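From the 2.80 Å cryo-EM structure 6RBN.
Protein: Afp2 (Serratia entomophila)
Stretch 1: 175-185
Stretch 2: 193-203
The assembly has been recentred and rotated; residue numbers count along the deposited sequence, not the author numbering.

Stretch 1 (175-185) AIAAASITQTD
Stretch 2 193-203: APANQAVNGVT

Across the whole of this contact between a helix and a loop of no regular secondary structure, a single hydrogen bond passes from one stretch to the other, and it is a weak one: Gln197 NE2 donates to Gln183 OE1 at 2.9 Å, with an N-H...acceptor angle of only 128°. The same OE1 of Gln183 lies 3.4 Å from the carbonyl O of Ala198, but both are acceptors and no bond joins them. Afp2 thus illustrates a general principle: a loop can pack along a helix with a single weak hydrogen bond across the contact, while hydroxyls of the helix donate to its own carbonyls.

Residues 175-185 are helical throughout the stretch, with phi/psi mostly near -75/-30, and the helix extends beyond both ends. Stretch 2 has no regular secondary structure. Pro194 (-76/14), Ala195 (-75/-66) and Asn196 (-78/15) make a compact bend, after which Gln197, Ala198 and Val199 are extended (-81/132, -89/115, -87/140). Gly201 alone has positive phi (82/-2), and Val202 and Thr203 return to extended values near -130/150. The CA atoms come closest at Ile181 and Pro194, 5.4 Å apart. From there the loop runs back along the helix, so that Pro194 meets Ile181 and Thr184 while Val199 and Val202 reach Ile176 at the earlier end.

At that end, Ile176 (m, t) places CG2 3.8 Å from Val199 CG1 and CD1 4.1 Å from Val202 CG2. Both valines are p rotamers, and their CA-to-CB bonds point toward the helix. Val199 also brings CG2 to 4.0 Å from Ala179 CB, one turn on from Ile176; the CA-to-CB bond of Ala179 points toward the loop.

Near the bend, the Pro194 ring, C-gamma exo, sets CG 3.9 Å from Ile181 CG1, although the CA-to-CB bond of Ile181 points away. The CA-to-CB bonds of Ser180 (p) and Thr184 (m) point toward the loop, yet their hydroxyls donate back into the helix: Ser180 OG to Ala177 O at 2.9 Å, and Thr184 OG1 to Ser180 O at 2.6 Å. Across the contact they make packing approaches, with Ser180 OG 3.4 Å from Pro194 O, Thr184 OG1 3.5 Å from Pro194 CA, and Thr184 CG2 3.7 Å from Ala193 O.

The CA-to-CB bonds of Gln183 (m, t, chi3 -9°) and Gln197 (t, p, chi3 41°) point toward the other stretch, and with these rotamers the two amides meet. In all, 536 Å² is buried, summed over both sides.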

ATOM      1  N   ALA C 175      41.982 -16.533  87.986  1.00 73.05           N
ATOM      2  CA  ALA C 175      41.746 -17.746  87.220  1.00 73.05           C
ATOM      3  C   ALA C 175      40.440 -18.417  87.602  1.00 73.05           C
ATOM      4  O   ALA C 175      39.861 -19.142  86.787  1.00 73.05           O
ATOM      5  CB  ALA C 175      42.902 -18.716  87.417  1.00 73.05           C
ATOM      6  N   ILE C 176      39.980 -18.210  88.834  1.00 73.36           N
ATOM      7  CA  ILE C 176      38.660 -18.686  89.225  1.00 73.36           C
ATOM      8  C   ILE C 176      37.589 -17.895  88.490  1.00 73.36           C
ATOM      9  O   ILE C 176      36.583 -18.453  88.033  1.00 73.36           O
ATOM     10  CB  ILE C 176      38.506 -18.590  90.753  1.00 73.36           C
ATOM     11  CG1 ILE C 176      39.562 -19.452  91.440  1.00 73.36           C
ATOM     12  CG2 ILE C 176      37.132 -19.028  91.196  1.00 73.36           C
ATOM     13  CD1 ILE C 176      39.664 -19.213  92.920  1.00 73.36           C
ATOM     14  N   ALA C 177      37.805 -16.591  88.327  1.00 72.90           N
ATOM     15  CA  ALA C 177      36.880 -15.774  87.556  1.00 72.90           C
ATOM     16  C   ALA C 177      36.986 -16.057  86.067  1.00 72.90           C
ATOM     17  O   ALA C 177      35.979 -15.989  85.358  1.00 72.90           O
ATOM     18  CB  ALA C 177      37.137 -14.299  87.825  1.00 72.90           C
ATOM     19  N   ALA C 178      38.182 -16.379  85.575  1.00 73.67           N
ATOM     20  CA  ALA C 178      38.361 -16.638  84.153  1.00 73.67           C
ATOM     21  C   ALA C 178      37.768 -17.969  83.723  1.00 73.67           C
ATOM     22  O   ALA C 178      37.436 -18.133  82.548  1.00 73.67           O
ATOM     23  CB  ALA C 178      39.841 -16.593  83.787  1.00 73.67           C
ATOM     24  N   ALA C 179      37.626 -18.922  84.644  1.00 74.49           N
ATOM     25  CA  ALA C 179      37.016 -20.203  84.323  1.00 74.49           C
ATOM     26  C   ALA C 179      35.502 -20.181  84.425  1.00 74.49           C
ATOM     27  O   ALA C 179      34.845 -21.033  83.820  1.00 74.49           O
ATOM     28  CB  ALA C 179      37.560 -21.295  85.240  1.00 74.49           C
ATOM     29  N   SER C 180      34.933 -19.246  85.180  1.00 74.94           N
ATOM     30  CA  SER C 180      33.492 -19.060  85.153  1.00 74.94           C
ATOM     31  C   SER C 180      33.046 -18.237  83.956  1.00 74.94           C
ATOM     32  O   SER C 180      31.876 -18.312  83.574  1.00 74.94           O
ATOM     33  CB  SER C 180      33.015 -18.396  86.443  1.00 74.94           C
ATOM     34  OG  SER C 180      33.509 -17.078  86.545  1.00 74.94           O
ATOM     35  N   ILE C 181      33.949 -17.453  83.366  1.00 72.83           N
ATOM     36  CA  ILE C 181      33.632 -16.719  82.144  1.00 72.83           C
ATOM     37  C   ILE C 181      33.520 -17.673  80.960  1.00 72.83           C
ATOM     38  O   ILE C 181      32.659 -17.499  80.087  1.00 72.83           O
ATOM     39  CB  ILE C 181      34.681 -15.609  81.922  1.00 72.83           C
ATOM     40  CG1 ILE C 181      34.463 -14.472  82.916  1.00 72.83           C
ATOM     41  CG2 ILE C 181      34.668 -15.047  80.521  1.00 72.83           C
ATOM     42  CD1 ILE C 181      35.559 -13.446  82.906  1.00 72.83           C
ATOM     43  N   THR C 182      34.347 -18.719  80.937  1.00 75.79           N
ATOM     44  CA  THR C 182      34.331 -19.685  79.841  1.00 75.79           C
ATOM     45  C   THR C 182      33.025 -20.466  79.802  1.00 75.79           C
ATOM     46  O   THR C 182      32.411 -20.618  78.739  1.00 75.79           O
ATOM     47  CB  THR C 182      35.501 -20.650  79.985  1.00 75.79           C
ATOM     48  OG1 THR C 182      36.708 -19.902  80.067  1.00 75.79           O
ATOM     49  CG2 THR C 182      35.583 -21.572  78.787  1.00 75.79           C
ATOM     50  N   GLN C 183      32.582 -20.965  80.954  1.00 77.53           N
ATOM     51  CA  GLN C 183      31.350 -21.734  81.005  1.00 77.53           C
ATOM     52  C   GLN C 183      30.115 -20.861  80.856  1.00 77.53           C
ATOM     53  O   GLN C 183      29.055 -21.370  80.480  1.00 77.53           O
ATOM     54  CB  GLN C 183      31.293 -22.521  82.307  1.00 77.53           C
ATOM     55  CG  GLN C 183      32.299 -23.644  82.379  1.00 77.53           C
ATOM     56  CD  GLN C 183      32.275 -24.356  83.706  1.00 77.53           C
ATOM     57  OE1 GLN C 183      31.628 -23.910  84.652  1.00 77.53           O
ATOM     58  NE2 GLN C 183      32.956 -25.488  83.778  1.00 77.53           N
ATOM     59  N   THR C 184      30.223 -19.564  81.139  1.00 74.81           N
ATOM     60  CA  THR C 184      29.096 -18.667  80.929  1.00 74.81           C
ATOM     61  C   THR C 184      28.959 -18.286  79.461  1.00 74.81           C
ATOM     62  O   THR C 184      27.846 -18.271  78.925  1.00 74.81           O
ATOM     63  CB  THR C 184      29.259 -17.418  81.794  1.00 74.81           C
ATOM     64  OG1 THR C 184      29.395 -17.809  83.163  1.00 74.81           O
ATOM     65  CG2 THR C 184      28.051 -16.509  81.671  1.00 74.81           C
ATOM     66  N   ASP C 185      30.081 -18.003  78.790  1.00 77.83           N
ATOM     67  CA  ASP C 185      30.025 -17.543  77.405  1.00 77.83           C
ATOM     68  C   ASP C 185      29.603 -18.649  76.451  1.00 77.83           C
ATOM     69  O   ASP C 185      29.047 -18.365  75.387  1.00 77.83           O
ATOM     70  CB  ASP C 185      31.377 -16.987  76.968  1.00 77.83           C
ATOM     71  CG  ASP C 185      31.748 -15.722  77.701  1.00 77.83           C
ATOM     72  OD1 ASP C 185      30.843 -15.053  78.234  1.00 77.83           O
ATOM     73  OD2 ASP C 185      32.946 -15.378  77.720  1.00 77.83           O
ATOM     74  N   ALA C 193      25.712 -12.805  83.262  1.00 71.54           N
ATOM     75  CA  ALA C 193      26.716 -12.577  84.290  1.00 71.54           C
ATOM     76  C   ALA C 193      27.465 -13.864  84.624  1.00 71.54           C
ATOM     77  O   ALA C 193      26.853 -14.925  84.750  1.00 71.54           O
ATOM     78  CB  ALA C 193      26.070 -12.014  85.551  1.00 71.54           C
ATOM     79  N   PRO C 194      28.782 -13.795  84.816  1.00 72.97           N
ATOM     80  CA  PRO C 194      29.555 -14.986  85.182  1.00 72.97           C
ATOM     81  C   PRO C 194      29.405 -15.432  86.628  1.00 72.97           C
ATOM     82  O   PRO C 194      30.210 -16.250  87.077  1.00 72.97           O
ATOM     83  CB  PRO C 194      31.002 -14.544  84.914  1.00 72.97           C
ATOM     84  CG  PRO C 194      30.897 -13.391  83.995  1.00 72.97           C
ATOM     85  CD  PRO C 194      29.654 -12.686  84.400  1.00 72.97           C
ATOM     86  N   ALA C 195      28.413 -14.941  87.370  1.00 75.72           N
ATOM     87  CA  ALA C 195      28.368 -15.129  88.814  1.00 75.72           C
ATOM     88  C   ALA C 195      27.964 -16.540  89.231  1.00 75.72           C
ATOM     89  O   ALA C 195      28.800 -17.293  89.735  1.00 75.72           O
ATOM     90  CB  ALA C 195      27.411 -14.114  89.435  1.00 75.72           C
ATOM     91  N   ASN C 196      26.728 -16.952  88.962  1.00 78.46           N
ATOM     92  CA  ASN C 196      26.217 -18.203  89.519  1.00 78.46           C
ATOM     93  C   ASN C 196      26.713 -19.454  88.798  1.00 78.46           C
ATOM     94  O   ASN C 196      26.127 -20.524  88.991  1.00 78.46           O
ATOM     95  CB  ASN C 196      24.689 -18.197  89.535  1.00 78.46           C
ATOM     96  CG  ASN C 196      24.127 -17.389  90.673  1.00 78.46           C
ATOM     97  OD1 ASN C 196      24.603 -17.480  91.798  1.00 78.46           O
ATOM     98  ND2 ASN C 196      23.110 -16.590  90.388  1.00 78.46           N
ATOM     99  N   GLN C 197      27.751 -19.359  87.980  1.00 79.12           N
ATOM    100  CA  GLN C 197      28.358 -20.538  87.388  1.00 79.12           C
ATOM    101  C   GLN C 197      29.293 -21.183  88.400  1.00 79.12           C
ATOM    102  O   GLN C 197      30.113 -20.502  89.022  1.00 79.12           O
ATOM    103  CB  GLN C 197      29.118 -20.164  86.121  1.00 79.12           C
ATOM    104  CG  GLN C 197      29.682 -21.348  85.398  1.00 79.12           C
ATOM    105  CD  GLN C 197      28.602 -22.237  84.834  1.00 79.12           C
ATOM    106  OE1 GLN C 197      27.606 -21.757  84.298  1.00 79.12           O
ATOM    107  NE2 GLN C 197      28.789 -23.543  84.956  1.00 79.12           N
ATOM    108  N   ALA C 198      29.165 -22.495  88.569  1.00 79.15           N
ATOM    109  CA  ALA C 198      29.930 -23.232  89.567  1.00 79.15           C
ATOM    110  C   ALA C 198      31.242 -23.699  88.952  1.00 79.15           C
ATOM    111  O   ALA C 198      31.246 -24.515  88.025  1.00 79.15           O
ATOM    112  CB  ALA C 198      29.124 -24.414  90.093  1.00 79.15           C
ATOM    113  N   VAL C 199      32.349 -23.184  89.459  1.00 80.68           N
ATOM    114  CA  VAL C 199      33.671 -23.661  89.079  1.00 80.68           C
ATOM    115  C   VAL C 199      34.015 -24.842  89.983  1.00 80.68           C
ATOM    116  O   VAL C 199      33.668 -24.869  91.167  1.00 80.68           O
ATOM    117  CB  VAL C 199      34.708 -22.510  89.133  1.00 80.68           C
ATOM    118  CG1 VAL C 199      34.882 -21.956  90.525  1.00 80.68           C
ATOM    119  CG2 VAL C 199      36.046 -22.931  88.580  1.00 80.68           C
ATOM    120  N   ASN C 200      34.640 -25.865  89.411  1.00 83.79           N
ATOM    121  CA  ASN C 200      34.842 -27.136  90.086  1.00 83.79           C
ATOM    122  C   ASN C 200      36.315 -27.366  90.386  1.00 83.79           C
ATOM    123  O   ASN C 200      37.198 -26.835  89.708  1.00 83.79           O
ATOM    124  CB  ASN C 200      34.311 -28.297  89.245  1.00 83.79           C
ATOM    125  CG  ASN C 200      32.803 -28.323  89.180  1.00 83.79           C
ATOM    126  OD1 ASN C 200      32.126 -28.115  90.184  1.00 83.79           O
ATOM    127  ND2 ASN C 200      32.265 -28.577  87.994  1.00 83.79           N
ATOM    128  N   GLY C 201      36.568 -28.171  91.412  1.00 84.84           N
ATOM    129  CA  GLY C 201      37.915 -28.549  91.777  1.00 84.84           C
ATOM    130  C   GLY C 201      38.666 -27.551  92.624  1.00 84.84           C
ATOM    131  O   GLY C 201      39.795 -27.840  93.031  1.00 84.84           O
ATOM    132  N   VAL C 202      38.073 -26.401  92.931  1.00 82.33           N
ATOM    133  CA  VAL C 202      38.736 -25.369  93.712  1.00 82.33           C
ATOM    134  C   VAL C 202      37.779 -24.941  94.816  1.00 82.33           C
ATOM    135  O   VAL C 202      36.559 -25.041  94.676  1.00 82.33           O
ATOM    136  CB  VAL C 202      39.180 -24.180  92.811  1.00 82.33           C
ATOM    137  CG1 VAL C 202      37.991 -23.396  92.280  1.00 82.33           C
ATOM    138  CG2 VAL C 202      40.184 -23.271  93.512  1.00 82.33           C
ATOM    139  N   THR C 203      38.337 -24.545  95.954  1.00 83.99           N
ATOM    140  CA  THR C 203      37.581 -24.019  97.078  1.00 83.99           C
ATOM    141  C   THR C 203      38.221 -22.703  97.493  1.00 83.99           C
ATOM    142  O   THR C 203      39.421 -22.510  97.274  1.00 83.99           O
ATOM    143  CB  THR C 203      37.556 -24.995  98.269  1.00 83.99           C
ATOM    144  OG1 THR C 203      38.894 -25.318  98.662  1.00 83.99           O
ATOM    145  CG2 THR C 203      36.807 -26.274  97.922  1.00 83.99           C
TER